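Local coordinates for protein type I site-specific restriction-modification system, R (Restriction) subunit (Vibrio vulnificus, PDB 3H1T) that is a fragment of the probable motor and nuclease subunit of a type I restriction enzyme, which probably uses ATP to translocate DNA before cutting it, at residues A[41-46]-A[144-149]; A[48-53]-A[76-81]; A[55-60]-A[70-75]; A[88-93]-A[117-122]. All coordinates share one frame; numbering follows the deposited sequence.

Interaction 1. Residues A[41-46]-A[144-149]; sequences SGWENN and PTPDEL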
loop_
_atom_site.group_PDB
_atom_site.type_symbol
_atom_site.label_atom_id
_atom_site.label_comp_id
_atom_site.label_asym_id
_atom_site.label_seq_id
_atom_site.Cartn_x
_atom_site.Cartn_y
_atom_site.Cartn_z
ATOM N N SER A 41 -21.205 -6.213 29.718
ATOM C CA SER A 41 -21.753 -5.204 28.816
ATOM C C SER A 41 -22.137 -5.753 27.446
ATOM O O SER A 41 -22.447 -4.992 26.532
ATOM C CB SER A 41 -20.787 -4.020 28.665
ATOM O OG SER A 41 -20.628 -3.338 29.902
ATOM N N GLY A 42 -22.108 -7.078 27.307
ATOM C CA GLY A 42 -22.519 -7.713 26.066
ATOM C C GLY A 42 -21.586 -7.813 24.889
ATOM O O GLY A 42 -22.070 -8.050 23.778
ATOM N N TRP A 43 -20.279 -7.674 25.110
ATOM C CA TRP A 43 -19.317 -7.730 24.013
ATOM C C TRP A 43 -18.956 -9.128 23.555
ATOM O O TRP A 43 -18.181 -9.297 22.604
ATOM C CB TRP A 43 -18.044 -6.953 24.375
ATOM C CG TRP A 43 -18.287 -5.493 24.410
ATOM C CD1 TRP A 43 -18.626 -4.743 25.495
ATOM C CD2 TRP A 43 -18.360 -4.626 23.283
ATOM N NE1 TRP A 43 -18.907 -3.451 25.113
ATOM C CE2 TRP A 43 -18.743 -3.352 23.758
ATOM C CE3 TRP A 43 -18.116 -4.793 21.914
ATOM C CZ2 TRP A 43 -18.928 -2.262 22.907
ATOM C CZ3 TRP A 43 -18.301 -3.709 21.071
ATOM C CH2 TRP A 43 -18.687 -2.454 21.574
ATOM N N GLU A 44 -19.555 -10.128 24.196
ATOM C CA GLU A 44 -19.291 -11.524 23.852
ATOM C C GLU A 44 -20.539 -12.229 23.314
ATOM O O GLU A 44 -20.520 -13.431 23.060
ATOM C CB GLU A 44 -18.780 -12.258 25.081
ATOM C CG GLU A 44 -18.079 -13.576 24.815
ATOM C CD GLU A 44 -18.107 -14.454 26.048
ATOM O OE1 GLU A 44 -18.884 -14.135 26.973
ATOM O OE2 GLU A 44 -17.378 -15.464 26.097
ATOM N N ASN A 45 -21.614 -11.460 23.147
ATOM C CA ASN A 45 -22.886 -11.957 22.635
ATOM C C ASN A 45 -22.914 -11.717 21.132
ATOM O O ASN A 45 -22.930 -10.566 20.684
ATOM C CB ASN A 45 -24.040 -11.201 23.282
ATOM C CG ASN A 45 -24.134 -11.435 24.776
ATOM O OD1 ASN A 45 -24.717 -10.625 25.501
ATOM N ND2 ASN A 45 -23.577 -12.547 25.245
ATOM N N ASN A 46 -22.953 -12.801 20.358
ATOM C CA ASN A 46 -22.947 -12.740 18.892
ATOM C C ASN A 46 -23.949 -11.720 18.319
ATOM O O ASN A 46 -25.082 -11.634 18.778
ATOM C CB ASN A 46 -23.198 -14.145 18.340
ATOM C CG ASN A 46 -22.157 -15.155 18.829
ATOM O OD1 ASN A 46 -22.465 -16.310 19.132
ATOM N ND2 ASN A 46 -20.895 -14.704 18.890
ATOM N N PRO A 144 -19.670 0.753 27.567
ATOM C CA PRO A 144 -20.866 0.898 26.742
ATOM C C PRO A 144 -21.137 -0.475 26.111
ATOM O O PRO A 144 -20.241 -1.331 26.030
ATOM C CB PRO A 144 -20.428 1.919 25.689
ATOM C CG PRO A 144 -19.486 2.791 26.462
ATOM C CD PRO A 144 -18.641 1.712 27.123
ATOM N N THR A 145 -22.360 -0.682 25.636
ATOM C CA THR A 145 -22.697 -1.944 25.016
ATOM C C THR A 145 -22.454 -1.820 23.516
ATOM O O THR A 145 -22.389 -0.711 22.978
ATOM C CB THR A 145 -24.168 -2.306 25.266
ATOM O OG1 THR A 145 -25.014 -1.333 24.636
ATOM C CG2 THR A 145 -24.473 -2.313 26.744
ATOM N N PRO A 146 -22.298 -2.962 22.818
ATOM C CA PRO A 146 -22.078 -2.911 21.370
ATOM C C PRO A 146 -23.111 -2.034 20.670
ATOM O O PRO A 146 -22.785 -1.242 19.790
ATOM C CB PRO A 146 -22.196 -4.376 20.958
ATOM C CG PRO A 146 -21.560 -5.083 22.114
ATOM C CD PRO A 146 -22.179 -4.352 23.307
ATOM N N ASP A 147 -24.361 -2.190 21.073
ATOM C CA ASP A 147 -25.468 -1.440 20.493
ATOM C C ASP A 147 -25.353 0.060 20.748
ATOM O O ASP A 147 -25.582 0.864 19.842
ATOM C CB ASP A 147 -26.789 -1.986 21.041
ATOM C CG ASP A 147 -27.999 -1.431 20.321
ATOM O OD1 ASP A 147 -28.361 -0.258 20.564
ATOM O OD2 ASP A 147 -28.585 -2.186 19.517
ATOM N N GLU A 148 -24.997 0.437 21.976
ATOM C CA GLU A 148 -24.853 1.851 22.322
ATOM C C GLU A 148 -23.784 2.516 21.446
ATOM O O GLU A 148 -24.020 3.587 20.881
ATOM C CB GLU A 148 -24.479 2.019 23.803
ATOM C CG GLU A 148 -25.522 1.506 24.792
ATOM C CD GLU A 148 -25.118 1.724 26.243
ATOM O OE1 GLU A 148 -23.905 1.709 26.534
ATOM O OE2 GLU A 148 -26.009 1.891 27.103
ATOM N N LEU A 149 -22.612 1.891 21.327
ATOM C CA LEU A 149 -21.548 2.459 20.506
ATOM C C LEU A 149 -21.892 2.546 19.021
ATOM O O LEU A 149 -21.603 3.552 18.374
ATOM C CB LEU A 149 -20.245 1.669 20.658
ATOM C CG LEU A 149 -19.514 1.707 22.011
ATOM C CD1 LEU A 149 -18.068 1.296 21.773
ATOM C CD2 LEU A 149 -19.566 3.107 22.625
#
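Trp43 reaches Pro146 because its CG sits anti to its own carbonyl carbon, beside the backbone N (chi1 -70°). The two side chains slide past each other in opposite directions. Pro146 CG lies over the centre of the six-membered ring, 3.4 Å from its centroid and 12° off the normal, a CH-pi contact. Pro146 CA comes to the same face at Trp43 CH2. Leu149 CD1 meets CH2 obliquely at 3.8 Å. At the edge of the indole, NE1 donates to Pro144 O over 2.7 Å, with the oxygen near the ring plane and the nitrogen in the carbonyl plane. Ser41 O packs against the start of the second segment, 3.4 Å from Thr145 CG2 and 3.3 Å from Pro146 CD. Ser41 OG itself bonds to Phe143 O. Thr145 and Glu148 form a capping box at the start of helix 146-157: Thr145 N donates to Glu148 OE1 over 3.0 Å from above the carboxylate plane. Arg142 pairs with the same oxygen. The contact joins the loop after helix 26-40 to the start of helix 146-157, and Trp43 and Leu149 both continue onto Ile88 of the sheet. Chemically, a buried indole N-H is satisfied by one backbone carbonyl while one face is packed by Pro146. Together these probably hold the rotation of the indole.

Interaction 2. Residues A[48-53]-A[76-81]; sequences SAITEQ and ADYLLK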
loop_
_atom_site.group_PDB
_atom_site.type_symbol
_atom_site.label_atom_id
_atom_site.label_comp_id
_atom_site.label_asym_id
_atom_site.label_seq_id
_atom_site.Cartn_x
_atom_site.Cartn_y
_atom_site.Cartn_z
ATOM N N SER A 48 -21.262 -9.639 18.161
ATOM C CA SER A 48 -20.130 -8.923 18.745
ATOM C C SER A 48 -19.090 -9.869 19.327
ATOM O O SER A 48 -19.404 -11.015 19.649
ATOM C CB SER A 48 -20.621 -7.971 19.835
ATOM O OG SER A 48 -21.625 -7.121 19.319
ATOM N N ALA A 49 -17.854 -9.391 19.461
ATOM C CA ALA A 49 -16.784 -10.211 20.024
ATOM C C ALA A 49 -15.729 -9.360 20.733
ATOM O O ALA A 49 -15.726 -8.125 20.630
ATOM C CB ALA A 49 -16.114 -11.036 18.923
ATOM N N ILE A 50 -14.862 -10.042 21.476
ATOM C CA ILE A 50 -13.757 -9.431 22.207
ATOM C C ILE A 50 -12.534 -10.201 21.775
ATOM O O ILE A 50 -12.539 -11.433 21.780
ATOM C CB ILE A 50 -13.820 -9.651 23.747
ATOM C CG1 ILE A 50 -14.977 -8.874 24.365
ATOM C CG2 ILE A 50 -12.540 -9.178 24.393
ATOM C CD1 ILE A 50 -16.186 -9.723 24.605
ATOM N N THR A 51 -11.488 -9.501 21.375
ATOM C CA THR A 51 -10.266 -10.184 21.017
ATOM C C THR A 51 -9.146 -9.549 21.829
ATOM O O THR A 51 -8.711 -8.412 21.598
ATOM C CB THR A 51 -9.983 -10.132 19.507
ATOM O OG1 THR A 51 -8.581 -9.920 19.291
ATOM C CG2 THR A 51 -10.811 -9.066 18.837
ATOM N N GLU A 52 -8.721 -10.288 22.842
ATOM C CA GLU A 52 -7.654 -9.853 23.725
ATOM C C GLU A 52 -6.328 -9.987 23.007
ATOM O O GLU A 52 -6.124 -10.900 22.209
ATOM C CB GLU A 52 -7.604 -10.717 24.983
ATOM C CG GLU A 52 -8.776 -10.595 25.921
ATOM C CD GLU A 52 -8.521 -11.299 27.243
ATOM O OE1 GLU A 52 -7.496 -10.988 27.900
ATOM O OE2 GLU A 52 -9.349 -12.161 27.621
ATOM N N GLN A 53 -5.414 -9.087 23.330
ATOM C CA GLN A 53 -4.106 -9.113 22.723
ATOM C C GLN A 53 -4.260 -9.183 21.208
ATOM O O GLN A 53 -3.850 -10.154 20.582
ATOM C CB GLN A 53 -3.319 -10.327 23.232
ATOM C CG GLN A 53 -2.981 -10.291 24.717
ATOM C CD GLN A 53 -2.193 -9.052 25.125
ATOM O OE1 GLN A 53 -1.222 -8.682 24.474
ATOM N NE2 GLN A 53 -2.606 -8.414 26.216
ATOM N N ALA A 76 -2.947 -4.545 20.797
ATOM C CA ALA A 76 -3.835 -3.797 21.672
ATOM C C ALA A 76 -4.388 -4.776 22.713
ATOM O O ALA A 76 -4.706 -5.914 22.376
ATOM C CB ALA A 76 -4.977 -3.175 20.866
ATOM N N ASP A 77 -4.490 -4.349 23.968
ATOM C CA ASP A 77 -5.000 -5.235 25.012
ATOM C C ASP A 77 -6.332 -5.864 24.614
ATOM O O ASP A 77 -6.490 -7.079 24.700
ATOM C CB ASP A 77 -5.142 -4.492 26.337
ATOM C CG ASP A 77 -3.812 -4.061 26.895
ATOM O OD1 ASP A 77 -2.822 -4.782 26.665
ATOM O OD2 ASP A 77 -3.750 -3.018 27.573
ATOM N N TYR A 78 -7.284 -5.045 24.179
ATOM C CA TYR A 78 -8.575 -5.544 23.748
ATOM C C TYR A 78 -9.069 -4.778 22.545
ATOM O O TYR A 78 -8.848 -3.580 22.420
ATOM C CB TYR A 78 -9.649 -5.417 24.825
ATOM C CG TYR A 78 -9.422 -6.181 26.107
ATOM C CD1 TYR A 78 -8.691 -5.620 27.156
ATOM C CD2 TYR A 78 -10.034 -7.410 26.314
ATOM C CE1 TYR A 78 -8.584 -6.258 28.379
ATOM C CE2 TYR A 78 -9.936 -8.055 27.540
ATOM C CZ TYR A 78 -9.209 -7.463 28.572
ATOM O OH TYR A 78 -9.128 -8.031 29.824
ATOM N N LEU A 79 -9.755 -5.491 21.665
ATOM C CA LEU A 79 -10.333 -4.908 20.483
ATOM C C LEU A 79 -11.789 -5.309 20.638
ATOM O O LEU A 79 -12.092 -6.477 20.865
ATOM C CB LEU A 79 -9.710 -5.528 19.232
ATOM C CG LEU A 79 -9.786 -4.873 17.840
ATOM C CD1 LEU A 79 -10.608 -5.748 16.925
ATOM C CD2 LEU A 79 -10.355 -3.469 17.916
ATOM N N LEU A 80 -12.697 -4.346 20.547
ATOM C CA LEU A 80 -14.110 -4.650 20.696
ATOM C C LEU A 80 -14.738 -4.609 19.323
ATOM O O LEU A 80 -14.772 -3.566 18.693
ATOM C CB LEU A 80 -14.765 -3.633 21.624
ATOM C CG LEU A 80 -14.076 -3.509 22.985
ATOM C CD1 LEU A 80 -14.842 -2.515 23.823
ATOM C CD2 LEU A 80 -14.023 -4.840 23.702
ATOM N N LYS A 81 -15.222 -5.752 18.851
ATOM C CA LYS A 81 -15.831 -5.813 17.532
ATOM C C LYS A 81 -17.341 -5.829 17.634
ATOM O O LYS A 81 -17.914 -6.637 18.366
ATOM C CB LYS A 81 -15.327 -7.053 16.764
ATOM C CG LYS A 81 -13.806 -7.099 16.621
ATOM C CD LYS A 81 -13.332 -7.926 15.434
ATOM C CE LYS A 81 -13.478 -9.413 15.646
ATOM N NZ LYS A 81 -12.544 -10.141 14.744
#
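The Tyr78 ring takes Ile50 CG2 at its edge, near the ring plane, with CD2 3.6 Å from that methyl. Glu52 CG approaches CE2 obliquely at 3.2 Å, and the Glu52 carboxylate is turned 24° from the ring. These groups share one face of an antiparallel ladder at the margin of a six-stranded mixed sheet, with strand 49-55 outermost within the chain. Ile50 CG1 is anti to the carbonyl carbon (chi1 -69°) and lies beside Leu80 CD2. Helix 26-40 packs on this face, where Tyr78 OH bonds to Thr35. On the other face Thr51 CG2 rests on Leu79 CB at 3.7 Å. The Lys81 chain bends at chi3, and its CE also comes near Thr51 CG2. Ala49 and Lys81 exchange two backbone bonds, as do Thr51 and Leu79. At the Tyr78 end both chains turn a corner, at Glu52 and Gln53 after one strand and at Asp77 before the other. The side chain of Asp77 is directed to a different strand, where OD2 accepts from Ala93 N. The ladder closes at this corner with Gln53 N donating to Asp77 O over 2.7 Å, the nitrogen standing 44° out of the carbonyl plane.

Interaction 3. Residues A[55-60]-A[70-75]; sequences TFTDGR and RGEQKR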
loop_
_atom_site.group_PDB
_atom_site.type_symbol
_atom_site.label_atom_id
_atom_site.label_comp_id
_atom_site.label_asym_id
_atom_site.label_seq_id
_atom_site.Cartn_x
_atom_site.Cartn_y
_atom_site.Cartn_z
ATOM N N THR A 55 -3.096 -8.606 17.843
ATOM C CA THR A 55 -1.831 -8.330 17.179
ATOM C C THR A 55 -2.220 -8.041 15.742
ATOM O O THR A 55 -2.867 -8.862 15.094
ATOM C CB THR A 55 -0.891 -9.545 17.248
ATOM O OG1 THR A 55 -0.730 -9.939 18.614
ATOM C CG2 THR A 55 0.476 -9.196 16.694
ATOM N N PHE A 56 -1.842 -6.873 15.242
ATOM C CA PHE A 56 -2.232 -6.500 13.894
ATOM C C PHE A 56 -1.087 -6.017 13.018
ATOM O O PHE A 56 -1.320 -5.513 11.922
ATOM C CB PHE A 56 -3.309 -5.417 13.964
ATOM C CG PHE A 56 -2.884 -4.192 14.740
ATOM C CD1 PHE A 56 -2.974 -4.168 16.128
ATOM C CD2 PHE A 56 -2.376 -3.075 14.081
ATOM C CE1 PHE A 56 -2.564 -3.053 16.845
ATOM C CE2 PHE A 56 -1.966 -1.954 14.786
ATOM C CZ PHE A 56 -2.057 -1.940 16.173
ATOM N N THR A 57 0.141 -6.153 13.506
ATOM C CA THR A 57 1.325 -5.734 12.758
ATOM C C THR A 57 2.297 -6.917 12.680
ATOM O O THR A 57 2.136 -7.893 13.411
ATOM C CB THR A 57 1.968 -4.517 13.445
ATOM O OG1 THR A 57 1.484 -3.323 12.824
ATOM C CG2 THR A 57 3.475 -4.569 13.380
ATOM N N ASP A 58 3.271 -6.859 11.775
ATOM C CA ASP A 58 4.225 -7.955 11.628
ATOM C C ASP A 58 5.605 -7.670 12.187
ATOM O O ASP A 58 6.444 -8.564 12.213
ATOM C CB ASP A 58 4.377 -8.368 10.164
ATOM C CG ASP A 58 3.270 -9.274 9.706
ATOM O OD1 ASP A 58 2.445 -9.682 10.561
ATOM O OD2 ASP A 58 3.221 -9.585 8.502
ATOM N N GLY A 59 5.843 -6.443 12.638
ATOM C CA GLY A 59 7.144 -6.123 13.198
ATOM C C GLY A 59 8.070 -5.449 12.204
ATOM O O GLY A 59 8.409 -6.004 11.159
ATOM N N ARG A 60 8.498 -4.241 12.529
ATOM C CA ARG A 60 9.385 -3.525 11.630
ATOM C C ARG A 60 10.680 -4.293 11.422
ATOM O O ARG A 60 11.290 -4.771 12.378
ATOM C CB ARG A 60 9.711 -2.125 12.167
ATOM C CG ARG A 60 10.439 -1.267 11.153
ATOM C CD ARG A 60 11.303 -0.230 11.833
ATOM N NE ARG A 60 10.903 1.138 11.524
ATOM C CZ ARG A 60 11.297 1.817 10.455
ATOM N NH1 ARG A 60 12.114 1.262 9.577
ATOM N NH2 ARG A 60 10.881 3.060 10.270
ATOM N N ARG A 70 13.104 -8.546 13.012
ATOM C CA ARG A 70 11.889 -7.758 13.151
ATOM C C ARG A 70 11.841 -7.421 14.640
ATOM O O ARG A 70 12.228 -8.239 15.464
ATOM C CB ARG A 70 10.648 -8.599 12.789
ATOM C CG ARG A 70 10.710 -9.352 11.476
ATOM C CD ARG A 70 9.358 -9.948 11.126
ATOM N NE ARG A 70 8.547 -9.024 10.339
ATOM C CZ ARG A 70 8.366 -9.122 9.027
ATOM N NH1 ARG A 70 8.934 -10.105 8.349
ATOM N NH2 ARG A 70 7.616 -8.235 8.397
ATOM N N GLY A 71 11.438 -6.215 15.005
ATOM C CA GLY A 71 11.286 -5.909 16.414
ATOM C C GLY A 71 9.796 -5.711 16.415
ATOM O O GLY A 71 9.072 -6.624 16.039
ATOM N N GLU A 72 9.339 -4.596 16.962
ATOM C CA GLU A 72 7.936 -4.205 16.887
ATOM C C GLU A 72 6.857 -5.253 17.252
ATOM O O GLU A 72 6.943 -5.867 18.297
ATOM C CB GLU A 72 7.723 -3.731 15.436
ATOM C CG GLU A 72 6.568 -2.739 15.190
ATOM C CD GLU A 72 6.883 -1.301 15.579
ATOM O OE1 GLU A 72 8.074 -0.919 15.638
ATOM O OE2 GLU A 72 5.905 -0.558 15.813
ATOM N N GLN A 73 5.844 -5.378 16.376
ATOM C CA GLN A 73 4.676 -6.271 16.539
ATOM C C GLN A 73 3.627 -5.554 17.388
ATOM O O GLN A 73 3.546 -5.778 18.579
ATOM C CB GLN A 73 5.074 -7.597 17.178
ATOM C CG GLN A 73 5.354 -8.736 16.212
ATOM C CD GLN A 73 4.081 -9.388 15.737
ATOM O OE1 GLN A 73 3.910 -10.610 15.824
ATOM N NE2 GLN A 73 3.172 -8.576 15.240
ATOM N N LYS A 74 2.838 -4.677 16.767
ATOM C CA LYS A 74 1.832 -3.895 17.491
ATOM C C LYS A 74 0.661 -4.730 17.993
ATOM O O LYS A 74 0.121 -5.566 17.262
ATOM C CB LYS A 74 1.349 -2.749 16.605
ATOM C CG LYS A 74 2.445 -1.742 16.277
ATOM C CD LYS A 74 1.956 -0.696 15.295
ATOM C CE LYS A 74 2.926 0.478 15.179
ATOM N NZ LYS A 74 3.890 0.357 14.041
ATOM N N ARG A 75 0.240 -4.459 19.228
ATOM C CA ARG A 75 -0.808 -5.235 19.879
ATOM C C ARG A 75 -1.636 -4.353 20.818
ATOM O O ARG A 75 -1.096 -3.503 21.530
ATOM C CB ARG A 75 -0.086 -6.338 20.658
ATOM C CG ARG A 75 -0.848 -7.528 21.177
ATOM C CD ARG A 75 0.139 -8.343 22.002
ATOM N NE ARG A 75 1.534 -8.067 21.620
ATOM C CZ ARG A 75 2.219 -8.723 20.676
ATOM N NH1 ARG A 75 1.653 -9.716 19.999
ATOM N NH2 ARG A 75 3.481 -8.391 20.413
#
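The backbones of Thr55 to Arg60 and Arg70 to Arg75 run roughly antiparallel, their end-to-end directions 149° apart, and are bonded at both ends by Phe56 N to Lys74 O (3.1 Å) and Gly71 N to Arg60 O (3.0 Å). Phe56 holds its CG between the backbone N and the carbonyl carbon (chi1 57°). Its ring comes over Lys74, whose CB sits above one face at 4.0 Å from the centroid in a CH-pi contact. Tyr181 meets the same ring edge to face, and Ile113 and Leu114 of helix 104-114 also touch it. Thr57 lies across the Lys74 chain, with OG1 3.6 Å from CD. Beyond that, Lys74 NZ makes a salt bridge to Glu72 OE2 at 2.8 Å and others to Asp367 and Asp368. Arg70 bends at chi3 and brings NE between two successive carbonyls. It donates to Gly59 O at 3.1 Å and, weakly, to Asp58 O at 2.9 Å. Gly59 has Glu72 CB close to its CA, at 3.3 Å. At the other end, Arg75 NH1 makes only a weak bond to Thr55 OG1. Several charges have partners across the domain boundary: Arg60 pairs with Glu575 and Arg70 with Glu545. These are the irregular legs of a long beta hairpin, whose regular strands 61-64 and 67-70 lie beyond. It continues the pair of strands 49-55 and 75-81 out of the nuclease-like domain and reaches the second RecA-like motor domain.

Interaction 4. Residues A[88-93]-A[117-122]; sequences IAVVEA and KFAYST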
loop_
_atom_site.group_PDB
_atom_site.type_symbol
_atom_site.label_atom_id
_atom_site.label_comp_id
_atom_site.label_asym_id
_atom_site.label_seq_id
_atom_site.Cartn_x
_atom_site.Cartn_y
_atom_site.Cartn_z
ATOM N N ILE A 88 -14.960 -1.788 16.479
ATOM C CA ILE A 88 -15.519 -0.504 16.823
ATOM C C ILE A 88 -14.856 0.247 17.981
ATOM O O ILE A 88 -14.968 1.460 18.057
ATOM C CB ILE A 88 -17.054 -0.641 17.084
ATOM C CG1 ILE A 88 -17.701 0.756 17.150
ATOM C CG2 ILE A 88 -17.288 -1.446 18.357
ATOM C CD1 ILE A 88 -19.209 0.759 16.942
ATOM N N ALA A 89 -14.159 -0.448 18.872
ATOM C CA ALA A 89 -13.479 0.220 19.989
ATOM C C ALA A 89 -12.201 -0.485 20.440
ATOM O O ALA A 89 -11.915 -1.612 20.040
ATOM C CB ALA A 89 -14.430 0.380 21.189
ATOM N N VAL A 90 -11.437 0.180 21.294
ATOM C CA VAL A 90 -10.201 -0.412 21.777
ATOM C C VAL A 90 -9.960 -0.074 23.249
ATOM O O VAL A 90 -10.350 0.996 23.720
ATOM C CB VAL A 90 -9.010 0.046 20.876
ATOM C CG1 VAL A 90 -8.725 1.531 21.068
ATOM C CG2 VAL A 90 -7.796 -0.816 21.153
ATOM N N VAL A 91 -9.331 -0.993 23.972
ATOM C CA VAL A 91 -9.085 -0.795 25.392
ATOM C C VAL A 91 -7.633 -0.972 25.824
ATOM O O VAL A 91 -6.953 -1.903 25.405
ATOM C CB VAL A 91 -9.925 -1.798 26.241
ATOM C CG1 VAL A 91 -9.772 -1.490 27.735
ATOM C CG2 VAL A 91 -11.379 -1.723 25.828
ATOM N N GLU A 92 -7.161 -0.079 26.678
ATOM C CA GLU A 92 -5.814 -0.184 27.214
ATOM C C GLU A 92 -6.014 -0.535 28.688
ATOM O O GLU A 92 -6.633 0.224 29.430
ATOM C CB GLU A 92 -5.058 1.145 27.079
ATOM C CG GLU A 92 -3.772 1.113 26.245
ATOM C CD GLU A 92 -2.726 0.112 26.732
ATOM O OE1 GLU A 92 -2.182 0.285 27.845
ATOM O OE2 GLU A 92 -2.446 -0.850 25.984
ATOM N N ALA A 93 -5.514 -1.682 29.116
ATOM C CA ALA A 93 -5.683 -2.070 30.506
ATOM C C ALA A 93 -4.394 -1.804 31.255
ATOM O O ALA A 93 -3.321 -1.740 30.659
ATOM C CB ALA A 93 -6.063 -3.553 30.604
ATOM N N LYS A 117 -13.459 5.030 16.628
ATOM C CA LYS A 117 -14.018 6.243 17.219
ATOM C C LYS A 117 -14.203 6.159 18.727
ATOM O O LYS A 117 -14.674 7.115 19.337
ATOM C CB LYS A 117 -15.385 6.535 16.592
ATOM C CG LYS A 117 -15.433 7.691 15.614
ATOM C CD LYS A 117 -14.668 7.394 14.336
ATOM C CE LYS A 117 -14.824 8.531 13.314
ATOM N NZ LYS A 117 -13.575 9.321 13.114
ATOM N N PHE A 118 -13.854 5.035 19.338
ATOM C CA PHE A 118 -14.011 4.903 20.781
ATOM C C PHE A 118 -12.766 4.318 21.442
ATOM O O PHE A 118 -12.250 3.288 21.021
ATOM C CB PHE A 118 -15.246 4.049 21.091
ATOM C CG PHE A 118 -16.503 4.583 20.469
ATOM C CD1 PHE A 118 -17.088 5.758 20.944
ATOM C CD2 PHE A 118 -17.031 3.983 19.324
ATOM C CE1 PHE A 118 -18.174 6.342 20.279
ATOM C CE2 PHE A 118 -18.117 4.549 18.651
ATOM C CZ PHE A 118 -18.689 5.736 19.127
ATOM N N ALA A 119 -12.276 4.979 22.479
ATOM C CA ALA A 119 -11.085 4.495 23.154
ATOM C C ALA A 119 -11.272 4.440 24.662
ATOM O O ALA A 119 -11.864 5.343 25.246
ATOM C CB ALA A 119 -9.889 5.393 22.803
ATOM N N TYR A 120 -10.758 3.388 25.295
ATOM C CA TYR A 120 -10.898 3.219 26.736
ATOM C C TYR A 120 -9.611 2.902 27.460
ATOM O O TYR A 120 -8.762 2.179 26.976
ATOM C CB TYR A 120 -11.895 2.102 27.028
ATOM C CG TYR A 120 -13.229 2.354 26.397
ATOM C CD1 TYR A 120 -14.183 3.140 27.045
ATOM C CD2 TYR A 120 -13.502 1.896 25.111
ATOM C CE1 TYR A 120 -15.380 3.470 26.421
ATOM C CE2 TYR A 120 -14.691 2.221 24.467
ATOM C CZ TYR A 120 -15.623 3.014 25.123
ATOM O OH TYR A 120 -16.765 3.368 24.461
ATOM N N SER A 121 -9.471 3.460 28.644
ATOM C CA SER A 121 -8.334 3.183 29.473
ATOM C C SER A 121 -8.982 2.687 30.756
ATOM O O SER A 121 -9.940 3.289 31.239
ATOM C CB SER A 121 -7.524 4.455 29.697
ATOM O OG SER A 121 -6.424 4.165 30.514
ATOM N N THR A 122 -8.482 1.589 31.309
ATOM C CA THR A 122 -9.067 1.057 32.518
ATOM C C THR A 122 -8.035 0.394 33.394
ATOM O O THR A 122 -7.018 -0.092 32.904
ATOM C CB THR A 122 -10.142 0.018 32.194
ATOM O OG1 THR A 122 -10.622 -0.572 33.409
ATOM C CG2 THR A 122 -9.559 -1.068 31.296
HETATM O O HOH W 1 -15.492 3.047 15.887
#
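Val91 and Thr122 mark the tight end of this parallel pair, and Ile88 and Lys117 the loose one. Val91 CG1 is anti to the backbone N (chi1 -174°) and meets Thr122 CG2 at 3.6 Å. Beside them Glu92 N donates to Tyr120 O over 2.8 Å, and Thr122 N to Glu92 O over 3.0 Å. In the middle Tyr120 N bonds to Val90 O, and Ala89 CB touches the edge of the Tyr120 ring, 3.8 Å from CE2. Leu149 and Pro144 pack at the hydroxyl end of Tyr120, whose OH bonds to Glu129. Toward the other end the strands part. Ile88 O and Lys117 N are joined through a water, which donates to the oxygen at 2.7 Å and accepts from the nitrogen at 2.9 Å. Ile88 O also lies in the plane of the Phe118 ring at its edge, 3.5 Å from CD2, and Lys117 CB sits over one face toward the rim. Here Ile88 and Ala89 both face Leu80 of the next strand, a classic beta bulge. Val90 and Glu92 point to the opposite side of the sheet, against Ala107, Tyr110 and Ala111 of helix 104-114. That helix links the two strands as a beta-alpha-beta crossover. Asp77 with Glu92, Ala93 and Lys94 is consistent with the PD-(D/E)XK signature, and the mixed sheet with its crossover helix fits the core of such a nuclease domain, as in other HsdR subunits.

In the fold
Interactions 2 and 4 are adjacent ladders of one sheet, their centres about 9 Å apart. They meet through strands 75-81 and 86-93, and the presumed nuclease site lies where the two ladders join. Interaction 1 packs against both ladders. Its centre is about 12 Å from that of interaction 2 and about 13 Å from that of interaction 4, and Trp43 touches both Leu80 and Ile88. Interaction 3 continues the strand pair of interaction 2, about 17 Å away between centres, and its centre lies about 28 Å from that of interaction 1. Along the chain, interaction 1 encloses the other three.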